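Local coordinates for esterase (Thermotoga maritima, PDB 3DOH), which hydrolyses carboxylic esters as a thermostable esterase, joining an immunoglobulin-like N-terminal domain to an alpha/beta-hydrolase domain, at residues A[329-334]-A[339-344]; A[242-247]-A[277-282]; A[16-21]-A[361-366]; A[93-98]-A[190-195]. All coordinates share one frame; numbering follows the deposited sequence.

Contact 1. Residues A[329-334]-A[339-344]; sequences VLVKKL and GKVRYT
Val331 of helix 325-336 lies over the ring of Tyr343, on the strand that completes a beta-alpha-beta unit of the hydrolase sheet. From CB, which faces the strand, the side chain forks at once. The CG1 branch, anti to the backbone N (chi1 174°), reaches Tyr343 CB at 3.9 Å and Val341 CG2 at 4.2 Å. The CG2 branch sits above the ring face in a CH-pi contact, 4.1 Å from the Tyr343 ring centroid and 28° off the ring normal. One turn on, Leu334 CB rests against Val341 CG1 at 3.9 Å. Beta-branched valine suits both sides here, since its two methyls begin close to the backbone and can fill a short gap between helix and strand. With an alanine in place of Val331, the ring of Tyr343 would probably lose its CH-pi partner from the helix, and a gap would open beside Val341. Positive phi at Gly339 (81°) suits a residue without a side chain in the connecting turn. Val211 of a second subunit packs on Val331 and Tyr343, while the phenol OH of Tyr343 bonds to Glu345. The side chains meeting here are therefore joined by dispersion and exclusion of water, with the phenol's polar end served elsewhere.

Contact 2. Residues A[242-247]-A[277-282]; sequences KPLLAV and TWTAIM
Leu244, in the first turn of helix 242-257, sends its forked end against Thr279 and Ala280 on helix 272-283. Its CG lies roughly anti to the backbone N (chi1 -150°), and CD1 continues the extended chain (chi2 -152°), so that both methyls arrive at the neighbouring helix. CD1 meets the Thr279 methyl, CG2, at 3.6 Å, the two side chains crossing obliquely; CD2 meets Ala280 CB at 3.9 Å. Thr279 keeps its two branches apart. CG2, anti to its own backbone N, offers carbon to the leucine, whereas OG1 hydrogen-bonds to the carbonyl oxygens of Phe238 and Tyr275. Ala280, small enough to let the leucine in, also touches Ile267 of strand 264-270, which places this contact where two helices meet beside the sheet of the alpha/beta-hydrolase domain. Helix 272-283 follows what is probably the nucleophile elbow at Ser271. With no hydrogen bond between the two segments, the pairing depends on fit between methyl groups, and the threonine can be buried because backbone carbonyls satisfy its hydroxyl.

Contact 3. Residues A[16-21]-A[361-366]; sequences FPEGEK and SWIPTY
Pro17, in the tight turn of a two-residue beta hairpin at one end of the immunoglobulin-like domain, packs against Ile363 of the short helix 362-366. The proline CB lies 3.7 Å from Ile363 CG2, the branch anti to the backbone N, while CG1, beside the backbone N (chi1 -67°), lies 3.4 Å from Pro17 O. Glu18 adds the aliphatic part of its chain, CG standing 4.3 Å from Ile363 CD1. A serine in place of Ile363 would probably leave the proline ring without an apolar neighbour on this helix and open a gap between turn and helix. The turn is type I from Phe16 to Gly19: proline's phi suits its second position, and Gly19 tolerates a positive phi of 115°. Phe16 and Gly19 close it with two backbone hydrogen bonds. Beyond this shell, Trp356 touches Ile363, and Trp362 stacks edge-to-face on His359, probably the histidine of a Ser-His-Asp triad. Within the helical segment, Thr365 OG1 donates to Ser361 O at 2.6 Å, the angle at that carbonyl oxygen being 156°.

Contact 4. Residues A[93-98]-A[190-195]; sequences NTIVFG and NYLQVA
Ile95 reaches out from a loop of the immunoglobulin-like domain, between strands 80-85 and 110-114, onto a short, loosely bonded helical turn at 192-195 in the alpha/beta-hydrolase domain. Its CB points at that turn, and the chain beyond it is extended, CD1 lying anti to CA (chi2 174°), which carries the terminal methyl to the turn, where it does most of the touching. That methyl faces two residues of the turn. Leu192 slants across the isoleucine and presents CD1 to Ile95 CD1 at 3.9 Å; although the leucine CB does not face the loop, the end of the side chain comes nearer. Ala195 does face it, with CB 4.2 Å from Ile95 CD1, and its carbonyl O lies 3.8 Å from the same methyl. Isoleucine suits the place because its long branch spans the distance between backbones, whose nearest CA atoms, those of Ile95 and Leu192, are 8.2 Å apart, and alanine suits it by leaving room for that branch. Polar links flank this apolar contact: the hydroxyls of Thr94 and Tyr191 each hydrogen-bond to the carboxylate of Glu20, on strand 19-29. Leu192 N bonds to Asp189 OD2 as the chain enters the turn. Farther back, Gln193 bonds to the backbone of Ala218 and also to Asn190: NE2 donates to OD1 of Asn190 at 2.9 Å, with an N-H...O angle of 159°, in the plane of both amides.

From the N terminus, the hairpin at 16-21 opens contact 3, whose loop spans nearly the whole chain and closes at 361-366. Everything else lies within it. The loop of contact 4 runs from 93-98 to 190-195, that of contact 2 from 242-247 to 277-282, and that of contact 1, much the shortest, from 329-334 to 339-344; these three follow one another in series, and none cross. Contacts 3 and 4, with centres about 12 Å apart and side chains touching, join the immunoglobulin-like domain to the catalytic one. Contacts 1 and 2 lie inside the hydrolase domain and meet where Leu330 packs on Trp278.

Contact 1. Residues A[329-334]-A[339-344]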
loop_
_atom_site.group_PDB
_atom_site.type_symbol
_atom_site.label_atom_id
_atom_site.label_comp_id
_atom_site.label_asym_id
_atom_site.label_seq_id
_atom_site.Cartn_x
_atom_site.Cartn_y
_atom_site.Cartn_z
ATOM N N VAL A 329 -19.504 -24.340 -33.660
ATOM C CA VAL A 329 -20.053 -24.984 -34.834
ATOM C C VAL A 329 -20.353 -26.468 -34.596
ATOM O O VAL A 329 -21.434 -26.908 -34.959
ATOM C CB VAL A 329 -19.254 -24.709 -36.144
ATOM C CG1 VAL A 329 -17.851 -25.355 -36.083
ATOM C CG2 VAL A 329 -20.037 -25.216 -37.326
ATOM N N LEU A 330 -19.441 -27.228 -33.972
ATOM C CA LEU A 330 -19.728 -28.632 -33.696
ATOM C C LEU A 330 -20.921 -28.751 -32.747
ATOM O O LEU A 330 -21.852 -29.538 -32.973
ATOM C CB LEU A 330 -18.518 -29.348 -33.097
ATOM C CG LEU A 330 -17.269 -29.718 -33.918
ATOM C CD1 LEU A 330 -17.519 -29.848 -35.422
ATOM C CD2 LEU A 330 -16.181 -28.715 -33.662
ATOM N N VAL A 331 -20.906 -27.951 -31.687
ATOM C CA VAL A 331 -21.974 -28.038 -30.684
ATOM C C VAL A 331 -23.345 -27.751 -31.303
ATOM O O VAL A 331 -24.306 -28.512 -31.067
ATOM C CB VAL A 331 -21.734 -27.108 -29.494
ATOM C CG1 VAL A 331 -22.900 -27.140 -28.615
ATOM C CG2 VAL A 331 -20.526 -27.542 -28.746
ATOM N N LYS A 332 -23.442 -26.674 -32.095
ATOM C CA LYS A 332 -24.702 -26.312 -32.771
ATOM C C LYS A 332 -25.290 -27.495 -33.505
ATOM O O LYS A 332 -26.461 -27.840 -33.290
ATOM C CB LYS A 332 -24.513 -25.166 -33.759
ATOM C CG LYS A 332 -25.785 -24.395 -34.131
ATOM C CD LYS A 332 -25.416 -23.207 -35.068
ATOM C CE LYS A 332 -26.578 -22.241 -35.391
ATOM N NZ LYS A 332 -27.848 -22.930 -35.719
ATOM N N LYS A 333 -24.475 -28.120 -34.350
ATOM C CA LYS A 333 -24.924 -29.228 -35.192
ATOM C C LYS A 333 -25.279 -30.421 -34.312
ATOM O O LYS A 333 -26.379 -30.985 -34.426
ATOM C CB LYS A 333 -23.821 -29.567 -36.224
ATOM C CG LYS A 333 -24.153 -30.610 -37.283
ATOM C CD LYS A 333 -25.267 -30.153 -38.238
ATOM C CE LYS A 333 -25.673 -31.273 -39.225
ATOM N NZ LYS A 333 -26.815 -30.829 -40.064
ATOM N N LEU A 334 -24.366 -30.782 -33.411
ATOM C CA LEU A 334 -24.633 -31.867 -32.477
ATOM C C LEU A 334 -26.022 -31.711 -31.879
ATOM O O LEU A 334 -26.836 -32.626 -31.918
ATOM C CB LEU A 334 -23.599 -31.892 -31.350
ATOM C CG LEU A 334 -22.512 -32.963 -31.409
ATOM C CD1 LEU A 334 -23.072 -34.348 -31.769
ATOM C CD2 LEU A 334 -21.525 -32.521 -32.434
ATOM N N GLY A 339 -28.061 -34.879 -30.610
ATOM C CA GLY A 339 -27.291 -34.303 -29.513
ATOM C C GLY A 339 -26.523 -35.273 -28.622
ATOM O O GLY A 339 -25.564 -35.915 -29.052
ATOM N N LYS A 340 -26.963 -35.369 -27.370
ATOM C CA LYS A 340 -26.149 -35.814 -26.209
ATOM C C LYS A 340 -24.825 -34.996 -26.150
ATOM O O LYS A 340 -23.722 -35.571 -26.143
ATOM C CB LYS A 340 -25.893 -37.328 -26.232
ATOM C CG LYS A 340 -27.146 -38.176 -26.565
ATOM C CD LYS A 340 -26.819 -39.676 -26.704
ATOM C CE LYS A 340 -26.779 -40.448 -25.343
ATOM N NZ LYS A 340 -26.324 -41.890 -25.504
ATOM N N VAL A 341 -24.971 -33.656 -26.101
ATOM C CA VAL A 341 -23.865 -32.697 -26.061
ATOM C C VAL A 341 -24.090 -31.662 -24.969
ATOM O O VAL A 341 -25.170 -31.094 -24.906
ATOM C CB VAL A 341 -23.688 -31.957 -27.422
ATOM C CG1 VAL A 341 -24.891 -31.078 -27.737
ATOM C CG2 VAL A 341 -22.417 -31.137 -27.434
ATOM N N ARG A 342 -23.079 -31.423 -24.120
ATOM C CA ARG A 342 -22.995 -30.238 -23.245
ATOM C C ARG A 342 -21.889 -29.279 -23.699
ATOM O O ARG A 342 -20.945 -29.651 -24.423
ATOM C CB ARG A 342 -22.707 -30.607 -21.801
ATOM C CG ARG A 342 -23.711 -31.509 -21.136
ATOM C CD ARG A 342 -23.256 -31.814 -19.722
ATOM N NE ARG A 342 -24.317 -32.537 -19.056
ATOM C CZ ARG A 342 -24.493 -32.606 -17.731
ATOM N NH1 ARG A 342 -23.658 -31.989 -16.885
ATOM N NH2 ARG A 342 -25.532 -33.311 -17.262
ATOM N N TYR A 343 -22.017 -28.037 -23.242
ATOM C CA TYR A 343 -21.180 -26.948 -23.672
ATOM C C TYR A 343 -21.177 -25.855 -22.639
ATOM O O TYR A 343 -22.213 -25.226 -22.370
ATOM C CB TYR A 343 -21.656 -26.367 -25.008
ATOM C CG TYR A 343 -20.719 -25.351 -25.587
ATOM C CD1 TYR A 343 -19.348 -25.626 -25.737
ATOM C CD2 TYR A 343 -21.193 -24.130 -26.004
ATOM C CE1 TYR A 343 -18.481 -24.667 -26.261
ATOM C CE2 TYR A 343 -20.359 -23.177 -26.549
ATOM C CZ TYR A 343 -19.012 -23.424 -26.685
ATOM O OH TYR A 343 -18.196 -22.412 -27.236
ATOM N N THR A 344 -19.987 -25.664 -22.074
ATOM C CA THR A 344 -19.637 -24.583 -21.206
ATOM C C THR A 344 -18.664 -23.726 -22.015
ATOM O O THR A 344 -17.606 -24.218 -22.401
ATOM C CB THR A 344 -18.900 -25.163 -20.002
ATOM O OG1 THR A 344 -19.736 -26.135 -19.380
ATOM C CG2 THR A 344 -18.550 -24.084 -18.994
#

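Contact 2. Residues A[242-247]-A[277-282]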
loop_
_atom_site.group_PDB
_atom_site.type_symbol
_atom_site.label_atom_id
_atom_site.label_comp_id
_atom_site.label_asym_id
_atom_site.label_seq_id
_atom_site.Cartn_x
_atom_site.Cartn_y
_atom_site.Cartn_z
ATOM N N LYS A 242 -0.663 -39.984 -38.411
ATOM C CA LYS A 242 -0.006 -41.200 -37.916
ATOM C C LYS A 242 -0.011 -41.277 -36.407
ATOM O O LYS A 242 -0.348 -42.338 -35.859
ATOM C CB LYS A 242 1.433 -41.325 -38.424
ATOM C CG LYS A 242 1.564 -41.950 -39.783
ATOM C CD LYS A 242 2.681 -41.264 -40.558
ATOM C CE LYS A 242 2.855 -41.816 -41.977
ATOM N NZ LYS A 242 1.558 -41.980 -42.716
ATOM N N PRO A 243 0.388 -40.184 -35.722
ATOM C CA PRO A 243 0.366 -40.273 -34.279
ATOM C C PRO A 243 -0.991 -40.666 -33.693
ATOM O O PRO A 243 -1.035 -41.536 -32.850
ATOM C CB PRO A 243 0.808 -38.883 -33.848
ATOM C CG PRO A 243 1.681 -38.405 -34.928
ATOM C CD PRO A 243 0.942 -38.888 -36.160
ATOM N N LEU A 244 -2.087 -40.091 -34.153
ATOM C CA LEU A 244 -3.397 -40.493 -33.662
ATOM C C LEU A 244 -3.611 -41.941 -33.987
ATOM O O LEU A 244 -4.014 -42.704 -33.122
ATOM C CB LEU A 244 -4.515 -39.686 -34.309
ATOM C CG LEU A 244 -5.853 -39.364 -33.600
ATOM C CD1 LEU A 244 -6.947 -39.195 -34.653
ATOM C CD2 LEU A 244 -6.329 -40.364 -32.564
ATOM N N LEU A 245 -3.347 -42.333 -35.232
ATOM C CA LEU A 245 -3.576 -43.720 -35.639
ATOM C C LEU A 245 -2.796 -44.664 -34.779
ATOM O O LEU A 245 -3.292 -45.690 -34.347
ATOM C CB LEU A 245 -3.208 -43.941 -37.096
ATOM C CG LEU A 245 -4.230 -43.286 -38.012
ATOM C CD1 LEU A 245 -3.682 -43.299 -39.432
ATOM C CD2 LEU A 245 -5.571 -43.976 -37.901
ATOM N N ALA A 246 -1.565 -44.307 -34.505
ATOM C CA ALA A 246 -0.803 -45.112 -33.629
ATOM C C ALA A 246 -1.577 -45.234 -32.282
ATOM O O ALA A 246 -1.909 -46.356 -31.889
ATOM C CB ALA A 246 0.579 -44.533 -33.490
ATOM N N VAL A 247 -1.929 -44.113 -31.616
ATOM C CA VAL A 247 -2.708 -44.134 -30.344
ATOM C C VAL A 247 -3.849 -45.168 -30.332
ATOM O O VAL A 247 -4.048 -45.902 -29.364
ATOM C CB VAL A 247 -3.289 -42.739 -30.013
ATOM C CG1 VAL A 247 -4.206 -42.781 -28.791
ATOM C CG2 VAL A 247 -2.178 -41.737 -29.832
ATOM N N THR A 277 -9.135 -35.114 -30.266
ATOM C CA THR A 277 -10.291 -35.741 -29.647
ATOM C C THR A 277 -11.439 -35.748 -30.636
ATOM O O THR A 277 -12.069 -36.790 -30.835
ATOM C CB THR A 277 -10.668 -35.044 -28.293
ATOM O OG1 THR A 277 -9.541 -35.120 -27.421
ATOM C CG2 THR A 277 -11.900 -35.686 -27.600
ATOM N N TRP A 278 -11.727 -34.607 -31.259
ATOM C CA TRP A 278 -12.864 -34.555 -32.200
ATOM C C TRP A 278 -12.642 -35.559 -33.321
ATOM O O TRP A 278 -13.599 -36.226 -33.734
ATOM C CB TRP A 278 -13.030 -33.184 -32.837
ATOM C CG TRP A 278 -13.706 -32.199 -31.987
ATOM C CD1 TRP A 278 -13.159 -31.042 -31.474
ATOM C CD2 TRP A 278 -15.087 -32.228 -31.544
ATOM N NE1 TRP A 278 -14.104 -30.374 -30.746
ATOM C CE2 TRP A 278 -15.294 -31.068 -30.767
ATOM C CE3 TRP A 278 -16.158 -33.130 -31.722
ATOM C CZ2 TRP A 278 -16.530 -30.773 -30.167
ATOM C CZ3 TRP A 278 -17.396 -32.839 -31.120
ATOM C CH2 TRP A 278 -17.569 -31.668 -30.357
ATOM N N THR A 279 -11.389 -35.638 -33.817
ATOM C CA THR A 279 -11.039 -36.475 -34.954
ATOM C C THR A 279 -11.173 -37.945 -34.578
ATOM O O THR A 279 -11.809 -38.717 -35.297
ATOM C CB THR A 279 -9.613 -36.139 -35.503
ATOM O OG1 THR A 279 -9.580 -34.784 -36.005
ATOM C CG2 THR A 279 -9.187 -37.118 -36.629
ATOM N N ALA A 280 -10.577 -38.313 -33.442
ATOM C CA ALA A 280 -10.681 -39.668 -32.868
ATOM C C ALA A 280 -12.090 -40.224 -32.768
ATOM O O ALA A 280 -12.351 -41.347 -33.182
ATOM C CB ALA A 280 -10.038 -39.716 -31.518
ATOM N N ILE A 281 -13.002 -39.464 -32.187
ATOM C CA ILE A 281 -14.341 -39.998 -31.983
ATOM C C ILE A 281 -15.112 -40.057 -33.288
ATOM O O ILE A 281 -15.933 -40.923 -33.471
ATOM C CB ILE A 281 -15.148 -39.219 -30.900
ATOM C CG1 ILE A 281 -15.265 -37.730 -31.254
ATOM C CG2 ILE A 281 -14.582 -39.487 -29.487
ATOM C CD1 ILE A 281 -16.247 -37.006 -30.450
ATOM N N MET A 282 -14.853 -39.135 -34.192
ATOM C CA MET A 282 -15.549 -39.090 -35.456
ATOM C C MET A 282 -15.046 -40.204 -36.385
ATOM O O MET A 282 -15.818 -40.791 -37.167
ATOM C CB MET A 282 -15.346 -37.721 -36.100
ATOM C CG MET A 282 -16.456 -36.710 -35.856
ATOM S SD MET A 282 -15.914 -35.112 -36.451
ATOM C CE MET A 282 -17.152 -34.023 -35.763
#

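Contact 3. Residues A[16-21]-A[361-366]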
loop_
_atom_site.group_PDB
_atom_site.type_symbol
_atom_site.label_atom_id
_atom_site.label_comp_id
_atom_site.label_asym_id
_atom_site.label_seq_id
_atom_site.Cartn_x
_atom_site.Cartn_y
_atom_site.Cartn_z
ATOM N N PHE A 16 0.424 -28.788 -11.264
ATOM C CA PHE A 16 -0.594 -27.798 -10.922
ATOM C C PHE A 16 -1.368 -27.387 -12.191
ATOM O O PHE A 16 -0.900 -27.636 -13.325
ATOM C CB PHE A 16 0.036 -26.574 -10.257
ATOM C CG PHE A 16 0.576 -26.839 -8.898
ATOM C CD1 PHE A 16 1.925 -27.176 -8.723
ATOM C CD2 PHE A 16 -0.264 -26.795 -7.772
ATOM C CE1 PHE A 16 2.439 -27.455 -7.447
ATOM C CE2 PHE A 16 0.224 -27.076 -6.506
ATOM C CZ PHE A 16 1.570 -27.385 -6.326
ATOM N N PRO A 17 -2.545 -26.734 -12.024
ATOM C CA PRO A 17 -3.318 -26.487 -13.237
ATOM C C PRO A 17 -2.519 -25.865 -14.398
ATOM O O PRO A 17 -2.790 -26.182 -15.563
ATOM C CB PRO A 17 -4.460 -25.595 -12.737
ATOM C CG PRO A 17 -4.665 -26.070 -11.306
ATOM C CD PRO A 17 -3.242 -26.223 -10.816
ATOM N N GLU A 18 -1.527 -25.021 -14.105
ATOM C CA GLU A 18 -0.745 -24.397 -15.190
ATOM C C GLU A 18 0.565 -25.161 -15.476
ATOM O O GLU A 18 1.477 -24.638 -16.134
ATOM C CB GLU A 18 -0.468 -22.926 -14.892
ATOM C CG GLU A 18 -1.636 -22.192 -14.170
ATOM C CD GLU A 18 -1.398 -21.965 -12.658
ATOM O OE1 GLU A 18 -1.820 -22.838 -11.811
ATOM O OE2 GLU A 18 -0.775 -20.903 -12.332
ATOM N N GLY A 19 0.639 -26.403 -14.983
ATOM C CA GLY A 19 1.776 -27.267 -15.207
ATOM C C GLY A 19 2.565 -27.623 -13.971
ATOM O O GLY A 19 2.201 -27.237 -12.843
ATOM N N GLU A 20 3.656 -28.353 -14.182
ATOM C CA GLU A 20 4.404 -28.965 -13.094
ATOM C C GLU A 20 5.350 -27.961 -12.450
ATOM O O GLU A 20 6.105 -27.268 -13.133
ATOM C CB GLU A 20 5.189 -30.177 -13.600
ATOM C CG GLU A 20 6.123 -30.786 -12.567
ATOM C CD GLU A 20 7.267 -31.557 -13.198
ATOM O OE1 GLU A 20 7.730 -31.151 -14.286
ATOM O OE2 GLU A 20 7.702 -32.566 -12.607
ATOM N N LYS A 21 5.299 -27.892 -11.125
ATOM C CA LYS A 21 6.076 -26.942 -10.367
ATOM C C LYS A 21 6.773 -27.719 -9.281
ATOM O O LYS A 21 6.264 -28.744 -8.806
ATOM C CB LYS A 21 5.210 -25.900 -9.673
ATOM C CG LYS A 21 4.242 -24.997 -10.493
ATOM C CD LYS A 21 3.612 -23.974 -9.511
ATOM C CE LYS A 21 2.731 -22.973 -10.183
ATOM N NZ LYS A 21 3.511 -22.073 -11.058
ATOM N N SER A 361 -8.040 -22.856 -21.617
ATOM C CA SER A 361 -9.328 -23.176 -21.020
ATOM C C SER A 361 -9.356 -24.572 -20.424
ATOM O O SER A 361 -10.347 -24.965 -19.795
ATOM C CB SER A 361 -10.482 -22.965 -22.003
ATOM O OG SER A 361 -10.192 -23.515 -23.271
ATOM N N TRP A 362 -8.283 -25.336 -20.623
ATOM C CA TRP A 362 -8.225 -26.683 -20.055
ATOM C C TRP A 362 -8.051 -26.603 -18.528
ATOM O O TRP A 362 -8.429 -27.528 -17.782
ATOM C CB TRP A 362 -7.113 -27.480 -20.702
ATOM C CG TRP A 362 -5.763 -26.778 -20.739
ATOM C CD1 TRP A 362 -4.812 -26.757 -19.736
ATOM C CD2 TRP A 362 -5.206 -26.020 -21.833
ATOM N NE1 TRP A 362 -3.707 -26.020 -20.145
ATOM C CE2 TRP A 362 -3.920 -25.566 -21.423
ATOM C CE3 TRP A 362 -5.658 -25.692 -23.112
ATOM C CZ2 TRP A 362 -3.087 -24.794 -22.258
ATOM C CZ3 TRP A 362 -4.818 -24.910 -23.951
ATOM C CH2 TRP A 362 -3.543 -24.489 -23.517
ATOM N N ILE A 363 -7.506 -25.473 -18.078
ATOM C CA ILE A 363 -7.271 -25.213 -16.654
ATOM C C ILE A 363 -8.539 -25.198 -15.773
ATOM O O ILE A 363 -8.635 -25.973 -14.842
ATOM C CB ILE A 363 -6.476 -23.920 -16.477
ATOM C CG1 ILE A 363 -5.060 -24.113 -17.051
ATOM C CG2 ILE A 363 -6.483 -23.498 -15.014
ATOM C CD1 ILE A 363 -4.362 -22.825 -17.496
ATOM N N PRO A 364 -9.528 -24.344 -16.054
ATOM C CA PRO A 364 -10.701 -24.539 -15.203
ATOM C C PRO A 364 -11.408 -25.846 -15.469
ATOM O O PRO A 364 -12.113 -26.365 -14.588
ATOM C CB PRO A 364 -11.640 -23.402 -15.603
ATOM C CG PRO A 364 -11.054 -22.784 -16.780
ATOM C CD PRO A 364 -9.680 -23.234 -16.998
ATOM N N THR A 365 -11.268 -26.367 -16.682
ATOM C CA THR A 365 -12.062 -27.517 -17.080
ATOM C C THR A 365 -11.663 -28.735 -16.275
ATOM O O THR A 365 -12.524 -29.383 -15.708
ATOM C CB THR A 365 -11.906 -27.763 -18.564
ATOM O OG1 THR A 365 -12.349 -26.587 -19.235
ATOM C CG2 THR A 365 -12.717 -28.923 -19.010
ATOM N N TYR A 366 -10.362 -29.026 -16.206
ATOM C CA TYR A 366 -9.882 -30.149 -15.400
ATOM C C TYR A 366 -10.054 -29.925 -13.909
ATOM O O TYR A 366 -9.927 -30.865 -13.109
ATOM C CB TYR A 366 -8.444 -30.562 -15.770
ATOM C CG TYR A 366 -8.394 -31.150 -17.164
ATOM C CD1 TYR A 366 -9.324 -32.116 -17.552
ATOM C CD2 TYR A 366 -7.448 -30.723 -18.116
ATOM C CE1 TYR A 366 -9.303 -32.656 -18.843
ATOM C CE2 TYR A 366 -7.450 -31.266 -19.422
ATOM C CZ TYR A 366 -8.371 -32.234 -19.753
ATOM O OH TYR A 366 -8.403 -32.780 -21.002
#

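Contact 4. Residues A[93-98]-A[190-195]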
loop_
_atom_site.group_PDB
_atom_site.type_symbol
_atom_site.label_atom_id
_atom_site.label_comp_id
_atom_site.label_asym_id
_atom_site.label_seq_id
_atom_site.Cartn_x
_atom_site.Cartn_y
_atom_site.Cartn_z
ATOM N N ASN A 93 7.621 -23.043 -12.058
ATOM C CA ASN A 93 7.379 -23.914 -13.216
ATOM C C ASN A 93 8.598 -24.668 -13.676
ATOM O O ASN A 93 9.693 -24.140 -13.653
ATOM C CB ASN A 93 6.830 -23.101 -14.367
ATOM C CG ASN A 93 5.399 -22.621 -14.102
ATOM O OD1 ASN A 93 4.442 -23.394 -14.151
ATOM N ND2 ASN A 93 5.254 -21.332 -13.804
ATOM N N THR A 94 8.423 -25.913 -14.090
ATOM C CA THR A 94 9.559 -26.676 -14.630
ATOM C C THR A 94 9.689 -26.504 -16.151
ATOM O O THR A 94 10.734 -26.807 -16.747
ATOM C CB THR A 94 9.512 -28.172 -14.234
ATOM O OG1 THR A 94 8.293 -28.742 -14.694
ATOM C CG2 THR A 94 9.578 -28.319 -12.732
ATOM N N ILE A 95 8.640 -25.979 -16.765
ATOM C CA ILE A 95 8.556 -25.987 -18.201
ATOM C C ILE A 95 8.637 -24.577 -18.727
ATOM O O ILE A 95 7.752 -23.769 -18.464
ATOM C CB ILE A 95 7.243 -26.663 -18.694
ATOM C CG1 ILE A 95 7.169 -28.112 -18.179
ATOM C CG2 ILE A 95 7.118 -26.547 -20.248
ATOM C CD1 ILE A 95 5.859 -28.843 -18.463
ATOM N N VAL A 96 9.684 -24.271 -19.479
ATOM C CA VAL A 96 9.719 -22.985 -20.158
ATOM C C VAL A 96 9.067 -23.116 -21.541
ATOM O O VAL A 96 9.411 -24.005 -22.325
ATOM C CB VAL A 96 11.142 -22.289 -20.158
ATOM C CG1 VAL A 96 12.063 -22.882 -21.210
ATOM C CG2 VAL A 96 11.013 -20.742 -20.333
ATOM N N PHE A 97 8.078 -22.248 -21.771
ATOM C CA PHE A 97 7.384 -22.110 -23.045
ATOM C C PHE A 97 8.322 -21.468 -24.040
ATOM O O PHE A 97 8.396 -20.253 -24.093
ATOM C CB PHE A 97 6.148 -21.171 -22.934
ATOM C CG PHE A 97 5.131 -21.580 -21.888
ATOM C CD1 PHE A 97 4.474 -22.823 -21.963
ATOM C CD2 PHE A 97 4.809 -20.700 -20.831
ATOM C CE1 PHE A 97 3.522 -23.211 -20.992
ATOM C CE2 PHE A 97 3.862 -21.062 -19.839
ATOM C CZ PHE A 97 3.211 -22.332 -19.925
ATOM N N GLY A 98 9.038 -22.274 -24.816
ATOM C CA GLY A 98 9.810 -21.759 -25.945
ATOM C C GLY A 98 8.899 -21.460 -27.149
ATOM O O GLY A 98 7.659 -21.585 -27.045
ATOM N N ASN A 190 8.636 -38.284 -23.386
ATOM C CA ASN A 190 7.631 -38.995 -22.616
ATOM C C ASN A 190 7.316 -38.359 -21.234
ATOM O O ASN A 190 6.886 -39.055 -20.296
ATOM C CB ASN A 190 8.042 -40.461 -22.439
ATOM C CG ASN A 190 6.860 -41.398 -22.455
ATOM O OD1 ASN A 190 5.714 -40.957 -22.525
ATOM N ND2 ASN A 190 7.117 -42.697 -22.390
ATOM N N TYR A 191 7.529 -37.059 -21.089
ATOM C CA TYR A 191 7.288 -36.422 -19.796
ATOM C C TYR A 191 6.339 -35.245 -19.939
ATOM O O TYR A 191 5.331 -35.141 -19.239
ATOM C CB TYR A 191 8.608 -35.961 -19.173
ATOM C CG TYR A 191 8.517 -35.663 -17.694
ATOM C CD1 TYR A 191 8.882 -36.614 -16.750
ATOM C CD2 TYR A 191 8.064 -34.431 -17.241
ATOM C CE1 TYR A 191 8.800 -36.347 -15.396
ATOM C CE2 TYR A 191 7.979 -34.154 -15.889
ATOM C CZ TYR A 191 8.348 -35.115 -14.972
ATOM O OH TYR A 191 8.264 -34.844 -13.625
ATOM N N LEU A 192 6.686 -34.361 -20.862
ATOM C CA LEU A 192 5.890 -33.174 -21.194
ATOM C C LEU A 192 4.383 -33.337 -21.132
ATOM O O LEU A 192 3.706 -32.493 -20.532
ATOM C CB LEU A 192 6.273 -32.678 -22.571
ATOM C CG LEU A 192 6.969 -31.323 -22.617
ATOM C CD1 LEU A 192 7.573 -30.856 -21.272
ATOM C CD2 LEU A 192 8.009 -31.377 -23.709
ATOM N N GLN A 193 3.875 -34.427 -21.711
ATOM C CA GLN A 193 2.431 -34.562 -21.997
ATOM C C GLN A 193 1.645 -34.897 -20.740
ATOM O O GLN A 193 0.392 -34.903 -20.707
ATOM C CB GLN A 193 2.169 -35.567 -23.145
ATOM C CG GLN A 193 2.117 -37.046 -22.781
ATOM C CD GLN A 193 3.490 -37.677 -22.646
ATOM O OE1 GLN A 193 4.505 -36.973 -22.568
ATOM N NE2 GLN A 193 3.535 -39.012 -22.617
ATOM N N VAL A 194 2.414 -35.137 -19.693
ATOM C CA VAL A 194 1.876 -35.546 -18.439
ATOM C C VAL A 194 2.186 -34.436 -17.408
ATOM O O VAL A 194 1.683 -34.455 -16.294
ATOM C CB VAL A 194 2.440 -36.983 -18.130
ATOM C CG1 VAL A 194 3.293 -37.053 -16.874
ATOM C CG2 VAL A 194 1.345 -38.044 -18.168
ATOM N N ALA A 195 2.979 -33.446 -17.785
ATOM C CA ALA A 195 3.412 -32.464 -16.833
ATOM C C ALA A 195 2.959 -31.049 -17.201
ATOM O O ALA A 195 2.913 -30.149 -16.357
ATOM C CB ALA A 195 4.890 -32.511 -16.711
#